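Local coordinates for high affinity transport system protein p37 (Mycoplasma hyorhinis, PDB 3EKI) that binds thiamine diphosphate outside the cell membrane as the lipoprotein component of a high-affinity transport system, probably delivering it for uptake, at residues 140-152 with 380-394. Residues are numbered along the deposited sequence; the frame is centred on the assembly and turned at random.
Sequences IITPALETTTNSF and GYNGYKKIDNFQKEI. With TPP (thiamine diphosphate), chain B.
Pro143 packs CB and CG over one face of the Phe390 ring, CG 3.6 Å from the centroid, a CH-pi contact that seats the first turn of helix 390-402 on strand 141-152. Beside it Ile387 lies against the strand, its CD1 on Leu145 O and its CG1 against Glu146 CB. From there the antiparallel ladder takes over, with Glu146 and Lys385 exchanging two backbone bonds and Thr148 N giving one to Gly383 O.

On one face of this ladder, Thr147 CG2 is the bump between two tyrosines. It stands over the Tyr381 ring, 3.9 Å from the centroid, and also touches CE2 of Tyr384, while Leu145 CD2 comes within 3.7 Å of Tyr384 CD2. The methyl can point there because OG1 turns between the backbone N and carbonyl carbon (chi1 70°) and bonds to Asp344 O. On the other face, Thr148 CG2 presses tightly on Lys385 CE, while Thr148 OG1 lies close over the bare CA of Gly383 and bonds to Gln211. Farther along that face the extended Glu146 reaches Ile394 CD1, and a water donates to both Glu146 OE2 and Glu393 O.

A classic beta bulge follows, in which Thr148 O accepts from Asn382 N and, weakly, from Gly383 N. Beyond it Asn382 OD1 takes a nearly straight bond from Asn150 N (2.9 Å), and Thr149 OG1 donates to a lone pair of Gly380 O (2.7 Å). That grip holds the turn whose Gly380 CA lies 3.6 Å from N1' of thiamine diphosphate. A long strand thus pairs with a distant C-terminal strand and carries on past the ligand, consistent with an interdomain crossover beside the cleft of a periplasmic-binding-protein fold.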
loop_
_atom_site.group_PDB
_atom_site.type_symbol
_atom_site.label_atom_id
_atom_site.label_comp_id
_atom_site.label_asym_id
_atom_site.label_seq_id
_atom_site.Cartn_x
_atom_site.Cartn_y
_atom_site.Cartn_z
ATOM N N ILE A 140 17.418 8.652 -11.869
ATOM C CA ILE A 140 16.743 9.069 -13.094
ATOM C C ILE A 140 15.523 9.945 -12.801
ATOM O O ILE A 140 15.171 10.733 -13.685
ATOM C CB ILE A 140 16.346 7.862 -13.949
ATOM C CG1 ILE A 140 15.968 8.173 -15.397
ATOM C CG2 ILE A 140 15.220 7.079 -13.268
ATOM C CD1 ILE A 140 15.920 6.894 -16.226
ATOM N N ILE A 141 14.937 9.779 -11.627
ATOM C CA ILE A 141 13.812 10.562 -11.103
ATOM C C ILE A 141 14.137 10.866 -9.644
ATOM O O ILE A 141 15.050 10.252 -9.054
ATOM C CB ILE A 141 12.444 9.885 -11.282
ATOM C CG1 ILE A 141 12.341 8.535 -10.585
ATOM C CG2 ILE A 141 12.070 9.754 -12.760
ATOM C CD1 ILE A 141 11.029 7.785 -10.757
ATOM N N THR A 142 13.453 11.811 -9.004
ATOM C CA THR A 142 13.825 12.307 -7.699
ATOM C C THR A 142 12.751 12.157 -6.644
ATOM O O THR A 142 11.724 12.838 -6.642
ATOM C CB THR A 142 14.154 13.829 -7.817
ATOM O OG1 THR A 142 15.142 13.977 -8.844
ATOM C CG2 THR A 142 14.693 14.349 -6.512
ATOM N N PRO A 143 12.939 11.198 -5.739
ATOM C CA PRO A 143 11.988 11.021 -4.636
ATOM C C PRO A 143 12.039 12.221 -3.717
ATOM O O PRO A 143 13.134 12.715 -3.400
ATOM C CB PRO A 143 12.513 9.772 -3.921
ATOM C CG PRO A 143 13.324 9.067 -4.953
ATOM C CD PRO A 143 13.997 10.174 -5.740
ATOM N N ALA A 144 10.876 12.673 -3.284
ATOM C CA ALA A 144 10.807 13.858 -2.441
ATOM C C ALA A 144 9.797 13.870 -1.271
ATOM O O ALA A 144 10.002 14.551 -0.299
ATOM C CB ALA A 144 10.523 15.039 -3.300
ATOM N N LEU A 145 8.695 13.161 -1.458
ATOM C CA LEU A 145 7.603 13.172 -0.501
ATOM C C LEU A 145 7.408 11.772 0.057
ATOM O O LEU A 145 7.377 10.825 -0.739
ATOM C CB LEU A 145 6.345 13.632 -1.241
ATOM C CG LEU A 145 5.014 13.714 -0.488
ATOM C CD1 LEU A 145 4.934 15.016 0.299
ATOM C CD2 LEU A 145 3.791 13.627 -1.386
ATOM N N GLU A 146 7.273 11.637 1.368
ATOM C CA GLU A 146 6.899 10.353 1.942
ATOM C C GLU A 146 5.469 10.473 2.463
ATOM O O GLU A 146 5.239 11.358 3.286
ATOM C CB GLU A 146 7.831 9.968 3.094
ATOM C CG GLU A 146 7.511 8.591 3.663
ATOM C CD GLU A 146 8.495 8.084 4.692
ATOM O OE1 GLU A 146 9.447 8.799 5.069
ATOM O OE2 GLU A 146 8.295 6.933 5.148
ATOM N N THR A 147 4.549 9.629 2.013
ATOM C CA THR A 147 3.212 9.636 2.624
ATOM C C THR A 147 3.224 8.821 3.921
ATOM O O THR A 147 4.105 7.990 4.127
ATOM C CB THR A 147 2.141 9.113 1.656
ATOM O OG1 THR A 147 2.347 7.703 1.485
ATOM C CG2 THR A 147 2.217 9.735 0.273
ATOM N N THR A 148 2.257 9.074 4.782
ATOM C CA THR A 148 2.014 8.299 6.000
ATOM C C THR A 148 0.532 7.959 6.035
ATOM O O THR A 148 -0.303 8.583 5.380
ATOM C CB THR A 148 2.433 9.013 7.291
ATOM O OG1 THR A 148 1.605 10.190 7.462
ATOM C CG2 THR A 148 3.877 9.476 7.268
ATOM N N THR A 149 0.166 6.925 6.789
ATOM C CA THR A 149 -1.240 6.507 6.867
ATOM C C THR A 149 -1.662 6.385 8.323
ATOM O O THR A 149 -0.804 6.116 9.170
ATOM C CB THR A 149 -1.381 5.191 6.072
ATOM O OG1 THR A 149 -2.755 4.856 5.871
ATOM C CG2 THR A 149 -0.751 4.003 6.788
ATOM N N ASN A 150 -2.936 6.566 8.621
ATOM C CA ASN A 150 -3.494 6.298 9.943
ATOM C C ASN A 150 -3.102 4.874 10.350
ATOM O O ASN A 150 -3.334 3.968 9.560
ATOM C CB ASN A 150 -5.009 6.461 9.962
ATOM C CG ASN A 150 -5.499 7.891 9.808
ATOM O OD1 ASN A 150 -4.752 8.836 10.082
ATOM N ND2 ASN A 150 -6.751 8.033 9.405
ATOM N N SER A 151 -2.513 4.721 11.532
ATOM C CA SER A 151 -2.144 3.405 12.048
ATOM C C SER A 151 -3.375 2.550 12.261
ATOM O O SER A 151 -4.450 3.040 12.580
ATOM C CB SER A 151 -1.344 3.544 13.354
ATOM O OG SER A 151 -2.215 3.905 14.422
ATOM N N PHE A 152 -3.255 1.242 12.054
ATOM C CA PHE A 152 -4.273 0.315 12.510
ATOM C C PHE A 152 -4.178 0.157 14.027
ATOM O O PHE A 152 -3.088 0.203 14.618
ATOM C CB PHE A 152 -4.040 -1.026 11.835
ATOM C CG PHE A 152 -4.345 -1.168 10.366
ATOM C CD1 PHE A 152 -5.588 -0.905 9.807
ATOM C CD2 PHE A 152 -3.331 -1.587 9.514
ATOM C CE1 PHE A 152 -5.810 -1.088 8.453
ATOM C CE2 PHE A 152 -3.548 -1.790 8.167
ATOM C CZ PHE A 152 -4.795 -1.532 7.633
ATOM N N GLY A 380 -5.452 6.424 1.317
ATOM C CA GLY A 380 -4.741 6.008 2.507
ATOM C C GLY A 380 -3.671 6.980 2.948
ATOM O O GLY A 380 -2.905 6.735 3.873
ATOM N N TYR A 381 -3.557 8.140 2.273
ATOM C CA TYR A 381 -2.518 9.099 2.624
ATOM C C TYR A 381 -3.091 10.115 3.611
ATOM O O TYR A 381 -3.781 11.049 3.199
ATOM C CB TYR A 381 -1.948 9.825 1.406
ATOM C CG TYR A 381 -1.556 8.979 0.239
ATOM C CD1 TYR A 381 -1.087 7.672 0.391
ATOM C CD2 TYR A 381 -1.645 9.452 -1.074
ATOM C CE1 TYR A 381 -0.727 6.895 -0.692
ATOM C CE2 TYR A 381 -1.285 8.659 -2.141
ATOM C CZ TYR A 381 -0.825 7.375 -1.968
ATOM O OH TYR A 381 -0.484 6.640 -3.083
ATOM N N ASN A 382 -2.811 9.897 4.879
ATOM C CA ASN A 382 -3.337 10.700 5.973
ATOM C C ASN A 382 -2.315 11.683 6.505
ATOM O O ASN A 382 -2.584 12.432 7.438
ATOM C CB ASN A 382 -3.838 9.788 7.103
ATOM C CG ASN A 382 -4.917 8.865 6.599
ATOM O OD1 ASN A 382 -4.735 7.635 6.618
ATOM N ND2 ASN A 382 -6.030 9.448 6.171
ATOM N N GLY A 383 -1.124 11.701 5.949
ATOM C CA GLY A 383 -0.077 12.621 6.364
ATOM C C GLY A 383 1.044 12.546 5.337
ATOM O O GLY A 383 1.116 11.693 4.452
ATOM N N TYR A 384 1.956 13.487 5.443
ATOM C CA TYR A 384 3.105 13.619 4.566
ATOM C C TYR A 384 4.343 14.105 5.309
ATOM O O TYR A 384 4.206 14.868 6.277
ATOM C CB TYR A 384 2.800 14.619 3.442
ATOM C CG TYR A 384 1.597 14.298 2.604
ATOM C CD1 TYR A 384 0.397 14.951 2.856
ATOM C CD2 TYR A 384 1.604 13.365 1.575
ATOM C CE1 TYR A 384 -0.724 14.677 2.096
ATOM C CE2 TYR A 384 0.488 13.083 0.813
ATOM C CZ TYR A 384 -0.689 13.744 1.079
ATOM O OH TYR A 384 -1.806 13.473 0.342
ATOM N N LYS A 385 5.524 13.701 4.871
ATOM C CA LYS A 385 6.803 14.181 5.367
ATOM C C LYS A 385 7.716 14.447 4.173
ATOM O O LYS A 385 7.565 13.825 3.107
ATOM C CB LYS A 385 7.455 13.143 6.284
ATOM C CG LYS A 385 6.549 12.371 7.212
ATOM C CD LYS A 385 7.309 11.780 8.398
ATOM C CE LYS A 385 6.957 10.327 8.675
ATOM N NZ LYS A 385 6.412 10.099 10.044
ATOM N N LYS A 386 8.691 15.334 4.281
ATOM C CA LYS A 386 9.757 15.494 3.328
ATOM C C LYS A 386 10.716 14.312 3.384
ATOM O O LYS A 386 11.036 13.876 4.501
ATOM C CB LYS A 386 10.550 16.765 3.666
ATOM C CG LYS A 386 11.674 17.109 2.696
ATOM C CD LYS A 386 12.556 18.220 3.267
ATOM C CE LYS A 386 13.652 18.644 2.299
ATOM N NZ LYS A 386 14.463 19.773 2.855
ATOM N N ILE A 387 11.187 13.820 2.245
ATOM C CA ILE A 387 12.288 12.861 2.323
ATOM C C ILE A 387 13.619 13.598 2.414
ATOM O O ILE A 387 13.912 14.367 1.512
ATOM C CB ILE A 387 12.280 11.896 1.134
ATOM C CG1 ILE A 387 10.975 11.092 1.162
ATOM C CG2 ILE A 387 13.531 11.040 1.112
ATOM C CD1 ILE A 387 10.778 10.033 0.139
ATOM N N ASP A 388 14.333 13.351 3.497
ATOM C CA ASP A 388 15.612 14.029 3.718
ATOM C C ASP A 388 16.771 13.190 3.202
ATOM O O ASP A 388 17.819 13.725 2.829
ATOM C CB ASP A 388 15.748 14.322 5.219
ATOM C CG ASP A 388 14.591 15.126 5.782
ATOM O OD1 ASP A 388 14.373 16.273 5.340
ATOM O OD2 ASP A 388 13.880 14.629 6.681
ATOM N N ASN A 389 16.582 11.867 3.177
ATOM C CA ASN A 389 17.593 10.905 2.778
ATOM C C ASN A 389 16.909 9.632 2.250
ATOM O O ASN A 389 16.511 8.811 3.080
ATOM C CB ASN A 389 18.489 10.541 3.952
ATOM C CG ASN A 389 19.671 9.694 3.529
ATOM O OD1 ASN A 389 19.598 8.927 2.565
ATOM N ND2 ASN A 389 20.773 9.843 4.264
ATOM N N PHE A 390 16.799 9.539 0.950
ATOM C CA PHE A 390 16.053 8.438 0.354
ATOM C C PHE A 390 16.704 7.094 0.660
ATOM O O PHE A 390 15.993 6.130 0.948
ATOM C CB PHE A 390 15.953 8.630 -1.141
ATOM C CG PHE A 390 15.193 7.541 -1.887
ATOM C CD1 PHE A 390 13.821 7.478 -1.784
ATOM C CD2 PHE A 390 15.828 6.612 -2.685
ATOM C CE1 PHE A 390 13.085 6.539 -2.470
ATOM C CE2 PHE A 390 15.116 5.659 -3.384
ATOM C CZ PHE A 390 13.733 5.610 -3.273
ATOM N N GLN A 391 18.026 7.039 0.600
ATOM C CA GLN A 391 18.670 5.751 0.881
ATOM C C GLN A 391 18.374 5.226 2.268
ATOM O O GLN A 391 18.085 4.033 2.497
ATOM C CB GLN A 391 20.185 5.870 0.666
ATOM C CG GLN A 391 20.867 4.571 1.082
ATOM C CD GLN A 391 20.710 3.499 0.014
ATOM O OE1 GLN A 391 20.315 3.782 -1.123
ATOM N NE2 GLN A 391 21.039 2.265 0.403
ATOM N N LYS A 392 18.434 6.104 3.258
ATOM C CA LYS A 392 18.203 5.748 4.648
ATOM C C LYS A 392 16.745 5.522 5.019
ATOM O O LYS A 392 16.372 4.554 5.684
ATOM C CB LYS A 392 18.744 6.890 5.510
ATOM C CG LYS A 392 18.689 6.706 7.009
ATOM C CD LYS A 392 19.727 7.525 7.760
ATOM C CE LYS A 392 20.991 7.836 6.972
ATOM N NZ LYS A 392 22.088 8.399 7.812
ATOM N N GLU A 393 15.882 6.425 4.551
ATOM C CA GLU A 393 14.517 6.434 4.960
ATOM C C GLU A 393 13.639 5.470 4.159
ATOM O O GLU A 393 12.623 5.059 4.618
ATOM C CB GLU A 393 13.957 7.848 4.798
ATOM C CG GLU A 393 14.398 8.808 5.865
ATOM C CD GLU A 393 13.767 10.131 5.662
ATOM O OE1 GLU A 393 12.760 10.365 6.295
ATOM O OE2 GLU A 393 14.202 10.771 4.768
ATOM N N ILE A 394 14.053 5.150 2.954
ATOM C CA ILE A 394 13.239 4.296 2.113
ATOM C C ILE A 394 13.984 3.022 1.708
ATOM O O ILE A 394 13.500 1.988 1.899
ATOM C CB ILE A 394 12.735 5.001 0.811
ATOM C CG1 ILE A 394 12.114 6.340 1.139
ATOM C CG2 ILE A 394 11.717 4.162 0.055
ATOM C CD1 ILE A 394 10.927 6.248 1.910
HETATM N "N1'" TPP B . -6.473 2.810 2.437
HETATM C "C2'" TPP B . -7.411 3.241 1.559
HETATM C CM2 TPP B . -8.504 4.193 2.058
HETATM N "N3'" TPP B . -7.378 2.852 0.272
HETATM C "C4'" TPP B . -6.337 2.096 -0.168
HETATM N "N4'" TPP B . -6.279 1.794 -1.467
HETATM C "C5'" TPP B . -5.389 1.591 0.733
HETATM C "C6'" TPP B . -5.503 1.980 2.062
HETATM C "C7'" TPP B . -4.228 0.656 0.362
HETATM N N3 TPP B . -2.975 1.314 -0.050
HETATM C C2 TPP B . -2.898 2.491 -0.670
HETATM S S1 TPP B . -1.218 2.896 -0.939
HETATM C C5 TPP B . -0.672 1.405 -0.211
HETATM C C4 TPP B . -1.789 0.651 0.094
HETATM C CM4 TPP B . -1.695 -0.629 0.951
HETATM C C6 TPP B . 0.795 0.967 -0.135
HETATM C C7 TPP B . 1.282 0.482 -1.503
HETATM O O7 TPP B . 0.541 -0.700 -1.873
HETATM P PA TPP B . 0.341 -1.221 -3.361
HETATM O O1A TPP B . -0.730 -2.247 -3.357
HETATM O O2A TPP B . 0.107 -0.067 -4.294
HETATM O O3A TPP B . 1.725 -1.799 -3.852
HETATM P PB TPP B . 2.264 -3.297 -3.644
HETATM O O1B TPP B . 2.420 -3.587 -2.183
HETATM O O2B TPP B . 3.653 -3.295 -4.399
HETATM O O3B TPP B . 1.321 -4.319 -4.411
HETATM O O HOH W 1 12.531 16.135 -0.287
HETATM O O HOH W 2 10.719 5.754 6.342
#